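Telomeric DNA-binding factor trf1 (Schizosaccharomyces pombe, PDB 6K5S) probably binds telomeric DNA as a dimer, using an all-helical TRF-type domain for assembly. Local coordinates at residues S17-L21 with R84-A88; N119-N123 with V178-I182; L151-F155 with R189-A194. One frame throughout, in Å; residues are numbered along the deposited sequence.

In the fold
The three contacts come from one all-helical TRF-type domain. Contact 1 joins helix 10-24 to helix 76-94 and closes before the other two open. Contacts 2 and 3 alternate along the chain and share helix 177-195: its first turns meet the loop leading into helix 122-141 and that helix's first residue, its last turns the end of helix 147-154. Their centres lie 18 Å apart. The centre of contact 1 is 24 Å from that of contact 2 and 30 Å from that of contact 3, across the chain's centre. Helix 177-195 thus ties together two successive helices, while contact 1 lies on the side where helix 10-24 meets the second subunit, consistent with a dimerising domain.

Contact 1: residues S17-L21 with R84-A88; sequences SNIIL and RANLA
Ser17-Leu21 and Arg84-Ala88 are helical turns whose axes approach to 8.7 Å and run in broadly the same direction, 38° apart, with Ser17 opposite Ala85 and Leu21 opposite Ala88. Small residues allow this approach. The OG of Ser17 lies only 3.2 Å from Ala85 CA; with chi1 -61° it stands anti to its own carbonyl carbon, beside the backbone N, and is satisfied by a hydrogen bond with Leu13 O, one turn earlier. The methyl of Ala88 points into the hollow between Ser17, Ile20 and Leu21: its CB is 3.7 Å from Ser17 O and 3.8 Å from Leu21 CG, while Ile20 touches it through CG2. Leu21 brings its two branches against different parts of the facing helix. CD2 rests 3.7 Å from Ala88 CA and also reaches Leu87 CB, whereas CD1 lies 3.7 Å from Arg84 O. At the more exposed side the Arg84 side chain bends at its second torsion and passes obliquely by Asn18. Its NH1 makes a weak hydrogen bond to Asn18 OD1, long at 3.4 Å and bent, and the amide and guanidinium planes are 49° apart. Helix 41-60 packs on Ser17 and Ile20 through Phe53, Val49 and Met50, while Ile219 of helix 208-222 covers Leu21 and Leu87. Ile19, on helix 10-24, packs on Leu9 of the second subunit. The arrangement is close helix-helix packing over alanine and serine in the core of an all-helical bundle, consistent with the dimerising fold of the TRF family.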
loop_
_atom_site.group_PDB
_atom_site.type_symbol
_atom_site.label_atom_id
_atom_site.label_comp_id
_atom_site.label_asym_id
_atom_site.label_seq_id
_atom_site.Cartn_x
_atom_site.Cartn_y
_atom_site.Cartn_z
ATOM N N SER A 17 2.084 8.246 1.695
ATOM C CA SER A 17 2.638 9.408 2.376
ATOM C C SER A 17 1.950 10.671 1.898
ATOM O O SER A 17 1.604 11.538 2.701
ATOM C CB SER A 17 4.148 9.508 2.118
ATOM O OG SER A 17 4.851 8.362 2.604
ATOM N N ASN A 18 1.746 10.774 0.586
ATOM C CA ASN A 18 1.074 11.935 0.008
ATOM C C ASN A 18 -0.354 12.068 0.541
ATOM O O ASN A 18 -0.798 13.168 0.886
ATOM C CB ASN A 18 1.076 11.819 -1.519
ATOM C CG ASN A 18 2.481 12.031 -2.153
ATOM O OD1 ASN A 18 3.369 12.651 -1.571
ATOM N ND2 ASN A 18 2.641 11.556 -3.379
ATOM N N ILE A 19 -1.085 10.967 0.622
ATOM C CA ILE A 19 -2.451 11.039 1.132
ATOM C C ILE A 19 -2.449 11.520 2.584
ATOM O O ILE A 19 -3.233 12.393 2.975
ATOM C CB ILE A 19 -3.149 9.678 0.972
ATOM C CG1 ILE A 19 -3.358 9.372 -0.520
ATOM C CG2 ILE A 19 -4.444 9.648 1.750
ATOM C CD1 ILE A 19 -3.764 7.914 -0.810
ATOM N N ILE A 20 -1.553 10.961 3.403
ATOM C CA ILE A 20 -1.494 11.359 4.806
ATOM C C ILE A 20 -1.146 12.843 4.929
ATOM O O ILE A 20 -1.761 13.585 5.710
ATOM C CB ILE A 20 -0.487 10.459 5.551
ATOM C CG1 ILE A 20 -0.994 9.026 5.554
ATOM C CG2 ILE A 20 -0.198 10.993 6.968
ATOM C CD1 ILE A 20 0.066 8.028 5.949
ATOM N N LEU A 21 -0.167 13.305 4.148
ATOM C CA LEU A 21 0.235 14.702 4.238
ATOM C C LEU A 21 -0.908 15.632 3.854
ATOM O O LEU A 21 -1.106 16.680 4.479
ATOM C CB LEU A 21 1.436 14.969 3.344
ATOM C CG LEU A 21 2.692 14.396 3.985
ATOM C CD1 LEU A 21 3.796 14.289 2.915
ATOM C CD2 LEU A 21 3.094 15.255 5.161
ATOM N N ARG A 84 9.506 12.521 1.808
ATOM C CA ARG A 84 8.065 12.688 1.961
ATOM C C ARG A 84 7.519 11.789 3.055
ATOM O O ARG A 84 6.682 12.223 3.861
ATOM C CB ARG A 84 7.350 12.389 0.636
ATOM C CG ARG A 84 7.685 13.359 -0.509
ATOM C CD ARG A 84 6.431 14.047 -1.089
ATOM N NE ARG A 84 6.785 14.985 -2.162
ATOM C CZ ARG A 84 6.393 14.859 -3.424
ATOM N NH1 ARG A 84 5.618 13.840 -3.782
ATOM N NH2 ARG A 84 6.772 15.756 -4.332
ATOM N N ALA A 85 7.962 10.523 3.085
ATOM C CA ALA A 85 7.454 9.603 4.089
ATOM C C ALA A 85 7.769 10.110 5.484
ATOM O O ALA A 85 6.912 10.084 6.372
ATOM C CB ALA A 85 8.026 8.198 3.858
ATOM N N ASN A 86 8.997 10.601 5.690
ATOM C CA ASN A 86 9.384 11.098 7.001
ATOM C C ASN A 86 8.529 12.285 7.435
ATOM O O ASN A 86 8.162 12.383 8.612
ATOM C CB ASN A 86 10.879 11.446 7.002
ATOM C CG ASN A 86 11.754 10.192 7.175
ATOM O OD1 ASN A 86 11.260 9.144 7.603
ATOM N ND2 ASN A 86 13.041 10.293 6.846
ATOM N N LEU A 87 8.177 13.183 6.506
ATOM C CA LEU A 87 7.229 14.247 6.835
ATOM C C LEU A 87 5.866 13.692 7.227
ATOM O O LEU A 87 5.243 14.175 8.186
ATOM C CB LEU A 87 7.076 15.215 5.655
ATOM C CG LEU A 87 8.304 16.118 5.550
ATOM C CD1 LEU A 87 8.534 16.554 4.115
ATOM C CD2 LEU A 87 8.112 17.306 6.487
ATOM N N ALA A 88 5.374 12.695 6.485
ATOM C CA ALA A 88 4.072 12.127 6.811
ATOM C C ALA A 88 4.111 11.465 8.178
ATOM O O ALA A 88 3.164 11.596 8.969
ATOM C CB ALA A 88 3.638 11.135 5.727
#

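Contact 2: residues N119-N123 with V178-I182; sequences NILTN and VEKQI
Val178 CG1 lies over one face of the peptide joining Ile120 to Leu121, 3.2 Å from Ile120 O, a tight approach for a methyl; it also touches Leu121 C at 3.6 Å. The other flat group, the Glu179 carboxylate, reaches across through a water that sits well out of the carboxylate plane beside OE2. This water accepts from Ile120 N at 3.1 Å and donates to Glu179 OE2 at a short 2.5 Å. The other oxygen, OE1, takes the backbone N of Thr176 just ahead of its own helix and a salt bridge from Arg167. In the all-helical TRF-type fold this contact sets the entry to helix 122-141, with Leu121 as its N-cap, against the first turns of helix 177-195. Ile120 CG2, anti to the backbone N, meets Ile182 CD1 at 3.6 Å, the two side chains crossing at about a right angle. Phe163 and Met159 of helix 159-166 touch Ile182, and Phe163 also touches Glu179. At the more exposed side, Thr122 turns its methyl to Val178: CG2 to CG2 is 3.5 Å.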
loop_
_atom_site.group_PDB
_atom_site.type_symbol
_atom_site.label_atom_id
_atom_site.label_comp_id
_atom_site.label_asym_id
_atom_site.label_seq_id
_atom_site.Cartn_x
_atom_site.Cartn_y
_atom_site.Cartn_z
ATOM N N ASN A 119 20.495 23.857 3.748
ATOM C CA ASN A 119 20.614 25.057 4.568
ATOM C C ASN A 119 19.481 25.114 5.586
ATOM O O ASN A 119 18.314 24.941 5.231
ATOM C CB ASN A 119 20.571 26.311 3.691
ATOM C CG ASN A 119 21.868 26.557 2.960
ATOM O OD1 ASN A 119 22.894 25.948 3.265
ATOM N ND2 ASN A 119 21.834 27.463 1.986
ATOM N N ILE A 120 19.813 25.362 6.847
ATOM C CA ILE A 120 18.773 25.558 7.854
ATOM C C ILE A 120 18.173 26.947 7.683
ATOM O O ILE A 120 18.898 27.944 7.635
ATOM C CB ILE A 120 19.331 25.381 9.270
ATOM C CG1 ILE A 120 19.968 24.001 9.423
ATOM C CG2 ILE A 120 18.202 25.553 10.284
ATOM C CD1 ILE A 120 18.959 22.923 9.498
ATOM N N LEU A 121 16.846 27.015 7.614
ATOM C CA LEU A 121 16.122 28.257 7.403
ATOM C C LEU A 121 15.461 28.733 8.695
ATOM O O LEU A 121 15.199 27.947 9.611
ATOM C CB LEU A 121 15.073 28.069 6.308
ATOM C CG LEU A 121 15.735 27.563 5.023
ATOM C CD1 LEU A 121 14.717 27.377 3.909
ATOM C CD2 LEU A 121 16.835 28.535 4.603
ATOM N N THR A 122 15.170 30.040 8.743
ATOM C CA THR A 122 14.675 30.664 9.968
ATOM C C THR A 122 13.370 30.039 10.446
ATOM O O THR A 122 13.190 29.822 11.648
ATOM C CB THR A 122 14.486 32.175 9.763
ATOM O OG1 THR A 122 14.007 32.412 8.436
ATOM C CG2 THR A 122 15.803 32.911 9.954
ATOM N N ASN A 123 12.439 29.757 9.532
ATOM C CA ASN A 123 11.173 29.168 9.956
ATOM C C ASN A 123 11.333 27.734 10.450
ATOM O O ASN A 123 10.559 27.297 11.307
ATOM C CB ASN A 123 10.162 29.221 8.823
ATOM C CG ASN A 123 9.677 30.632 8.564
ATOM O OD1 ASN A 123 9.046 31.248 9.423
ATOM N ND2 ASN A 123 9.995 31.162 7.389
ATOM N N VAL A 178 21.437 32.232 10.301
ATOM C CA VAL A 178 20.245 31.553 10.810
ATOM C C VAL A 178 20.610 30.631 11.967
ATOM O O VAL A 178 19.941 30.612 13.007
ATOM C CB VAL A 178 19.547 30.784 9.674
ATOM C CG1 VAL A 178 18.514 29.817 10.228
ATOM C CG2 VAL A 178 18.902 31.756 8.699
ATOM N N GLU A 179 21.694 29.868 11.808
ATOM C CA GLU A 179 22.106 28.935 12.851
ATOM C C GLU A 179 22.382 29.658 14.168
ATOM O O GLU A 179 21.904 29.240 15.234
ATOM C CB GLU A 179 23.328 28.144 12.385
ATOM C CG GLU A 179 22.983 26.937 11.499
ATOM C CD GLU A 179 24.173 26.421 10.695
ATOM O OE1 GLU A 179 25.285 26.998 10.809
ATOM O OE2 GLU A 179 24.001 25.436 9.942
ATOM N N LYS A 180 23.134 30.764 14.116
ATOM C CA LYS A 180 23.410 31.500 15.346
ATOM C C LYS A 180 22.158 32.166 15.898
ATOM O O LYS A 180 22.010 32.270 17.120
ATOM C CB LYS A 180 24.526 32.522 15.118
ATOM C CG LYS A 180 25.751 31.899 14.473
ATOM C CD LYS A 180 26.935 32.860 14.351
ATOM C CE LYS A 180 26.888 33.617 13.037
ATOM N NZ LYS A 180 25.986 34.799 13.163
ATOM N N GLN A 181 21.235 32.590 15.033
ATOM C CA GLN A 181 19.962 33.109 15.529
ATOM C C GLN A 181 19.167 32.028 16.259
ATOM O O GLN A 181 18.530 32.295 17.292
ATOM C CB GLN A 181 19.142 33.685 14.378
ATOM C CG GLN A 181 19.558 35.078 13.968
ATOM C CD GLN A 181 19.550 36.029 15.140
ATOM O OE1 GLN A 181 18.552 36.131 15.858
ATOM N NE2 GLN A 181 20.666 36.724 15.352
ATOM N N ILE A 182 19.172 30.800 15.726
ATOM C CA ILE A 182 18.465 29.708 16.391
ATOM C C ILE A 182 19.079 29.433 17.755
ATOM O O ILE A 182 18.372 29.316 18.764
ATOM C CB ILE A 182 18.471 28.440 15.519
ATOM C CG1 ILE A 182 17.723 28.684 14.214
ATOM C CG2 ILE A 182 17.849 27.285 16.286
ATOM C CD1 ILE A 182 17.962 27.584 13.199
HETATM O O HOH W 1 22.836 25.500 7.716
#

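Contact 3: residues L151-F155 with R189-A194; sequences LNDLF and RKERLA
This is a mixed polar and apolar contact in which Lys190 of helix 177-195 lies along Phe155 and reaches the end of helix 147-154. Its CG stands anti to the backbone N (chi1 -168°) and the chain beyond is extended, carrying the ammonium to the facing helix. NZ bonds Asn152 OD1 at 2.6 Å, tilted 20° from the carbonyl plane, and more weakly Phe155 O at 3.3 Å. The stem slides past Phe155, with Lys190 CD 3.6 Å from Phe155 CB and Lys190 CA over one face of the ring; Leu151 O lies at the ring's edge. The Leu193 and Phe155 side chains cross at about a right angle, Leu193 CD1 3.7 Å from Phe155 CE2. Beyond, Leu151 CD1 meets Ala194 CB at 3.7 Å and its CD2 touches Leu193 CB at 4.0 Å. With an alanine in place of Lys190, Phe155 would probably lose the cover of the stem, and Asn152 OD1 its charged mate. Arg189 touches the ring through CG but turns its guanidinium to Glu130 and Thr133. The dipole of helix 147-154 would probably favour the ammonium at its C-terminal end, a charge-to-helix-end interaction between neighbouring helices of the TRF-type fold.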
loop_
_atom_site.group_PDB
_atom_site.type_symbol
_atom_site.label_atom_id
_atom_site.label_comp_id
_atom_site.label_asym_id
_atom_site.label_seq_id
_atom_site.Cartn_x
_atom_site.Cartn_y
_atom_site.Cartn_z
ATOM N N LEU A 151 15.528 20.058 30.350
ATOM C CA LEU A 151 15.871 21.221 29.549
ATOM C C LEU A 151 17.267 21.095 28.969
ATOM O O LEU A 151 17.505 21.525 27.834
ATOM C CB LEU A 151 15.732 22.491 30.378
ATOM C CG LEU A 151 14.293 22.948 30.555
ATOM C CD1 LEU A 151 14.132 23.978 31.685
ATOM C CD2 LEU A 151 13.774 23.528 29.227
ATOM N N ASN A 152 18.205 20.511 29.726
ATOM C CA ASN A 152 19.564 20.373 29.221
ATOM C C ASN A 152 19.621 19.374 28.076
ATOM O O ASN A 152 20.468 19.503 27.186
ATOM C CB ASN A 152 20.523 19.962 30.345
ATOM C CG ASN A 152 20.916 21.130 31.244
ATOM O OD1 ASN A 152 20.663 22.302 30.936
ATOM N ND2 ASN A 152 21.522 20.807 32.383
ATOM N N ASP A 153 18.717 18.387 28.062
ATOM C CA ASP A 153 18.637 17.490 26.914
ATOM C C ASP A 153 18.025 18.196 25.715
ATOM O O ASP A 153 18.499 18.039 24.584
ATOM C CB ASP A 153 17.804 16.255 27.253
ATOM C CG ASP A 153 18.517 15.313 28.182
ATOM O OD1 ASP A 153 19.709 15.551 28.490
ATOM O OD2 ASP A 153 17.879 14.338 28.609
ATOM N N LEU A 154 16.964 18.968 25.942
ATOM C CA LEU A 154 16.218 19.518 24.821
ATOM C C LEU A 154 16.851 20.776 24.253
ATOM O O LEU A 154 16.647 21.074 23.076
ATOM C CB LEU A 154 14.786 19.813 25.246
ATOM C CG LEU A 154 13.911 18.569 25.330
ATOM C CD1 LEU A 154 12.591 18.954 25.967
ATOM C CD2 LEU A 154 13.704 17.931 23.953
ATOM N N PHE A 155 17.587 21.526 25.072
ATOM C CA PHE A 155 18.218 22.783 24.682
ATOM C C PHE A 155 19.690 22.678 25.053
ATOM O O PHE A 155 20.156 23.326 26.004
ATOM C CB PHE A 155 17.574 23.977 25.391
ATOM C CG PHE A 155 16.125 24.195 25.059
ATOM C CD1 PHE A 155 15.764 25.006 23.995
ATOM C CD2 PHE A 155 15.123 23.630 25.831
ATOM C CE1 PHE A 155 14.430 25.220 23.680
ATOM C CE2 PHE A 155 13.781 23.843 25.510
ATOM C CZ PHE A 155 13.440 24.646 24.436
ATOM N N ARG A 189 14.729 30.798 25.087
ATOM C CA ARG A 189 13.554 29.994 25.408
ATOM C C ARG A 189 13.838 29.043 26.567
ATOM O O ARG A 189 12.980 28.837 27.439
ATOM C CB ARG A 189 13.089 29.227 24.161
ATOM C CG ARG A 189 11.954 28.254 24.419
ATOM C CD ARG A 189 10.694 28.994 24.854
ATOM N NE ARG A 189 10.265 29.974 23.855
ATOM C CZ ARG A 189 9.428 29.714 22.855
ATOM N NH1 ARG A 189 8.931 28.489 22.686
ATOM N NH2 ARG A 189 9.095 30.675 22.005
ATOM N N LYS A 190 15.048 28.480 26.611
ATOM C CA LYS A 190 15.419 27.618 27.732
ATOM C C LYS A 190 15.326 28.373 29.055
ATOM O O LYS A 190 14.737 27.881 30.024
ATOM C CB LYS A 190 16.827 27.065 27.512
ATOM C CG LYS A 190 17.227 25.935 28.436
ATOM C CD LYS A 190 18.726 25.682 28.343
ATOM C CE LYS A 190 19.090 24.366 28.995
ATOM N NZ LYS A 190 20.566 24.206 29.140
ATOM N N GLU A 191 15.879 29.587 29.098
ATOM C CA GLU A 191 15.847 30.377 30.323
ATOM C C GLU A 191 14.416 30.716 30.717
ATOM O O GLU A 191 14.027 30.552 31.879
ATOM C CB GLU A 191 16.678 31.650 30.138
ATOM C CG GLU A 191 16.354 32.771 31.134
ATOM C CD GLU A 191 17.519 33.734 31.324
ATOM O OE1 GLU A 191 18.404 33.769 30.438
ATOM O OE2 GLU A 191 17.551 34.448 32.354
ATOM N N ARG A 192 13.608 31.196 29.763
ATOM C CA ARG A 192 12.211 31.482 30.077
ATOM C C ARG A 192 11.509 30.246 30.622
ATOM O O ARG A 192 10.721 30.333 31.575
ATOM C CB ARG A 192 11.480 32.012 28.844
ATOM C CG ARG A 192 9.965 31.947 28.981
ATOM C CD ARG A 192 9.254 32.954 28.107
ATOM N NE ARG A 192 9.176 34.254 28.759
ATOM C CZ ARG A 192 10.032 35.239 28.524
ATOM N NH1 ARG A 192 9.902 36.395 29.155
ATOM N NH2 ARG A 192 11.019 35.057 27.653
ATOM N N LEU A 193 11.804 29.077 30.050
ATOM C CA LEU A 193 11.135 27.865 30.500
ATOM C C LEU A 193 11.590 27.478 31.901
ATOM O O LEU A 193 10.770 27.059 32.730
ATOM C CB LEU A 193 11.391 26.727 29.503
ATOM C CG LEU A 193 10.612 26.832 28.185
ATOM C CD1 LEU A 193 11.046 25.735 27.238
ATOM C CD2 LEU A 193 9.100 26.802 28.371
ATOM N N ALA A 194 12.890 27.618 32.190
ATOM C CA ALA A 194 13.396 27.172 33.483
ATOM C C ALA A 194 12.898 28.077 34.607
ATOM O O ALA A 194 12.535 27.594 35.684
ATOM C CB ALA A 194 14.923 27.123 33.463
#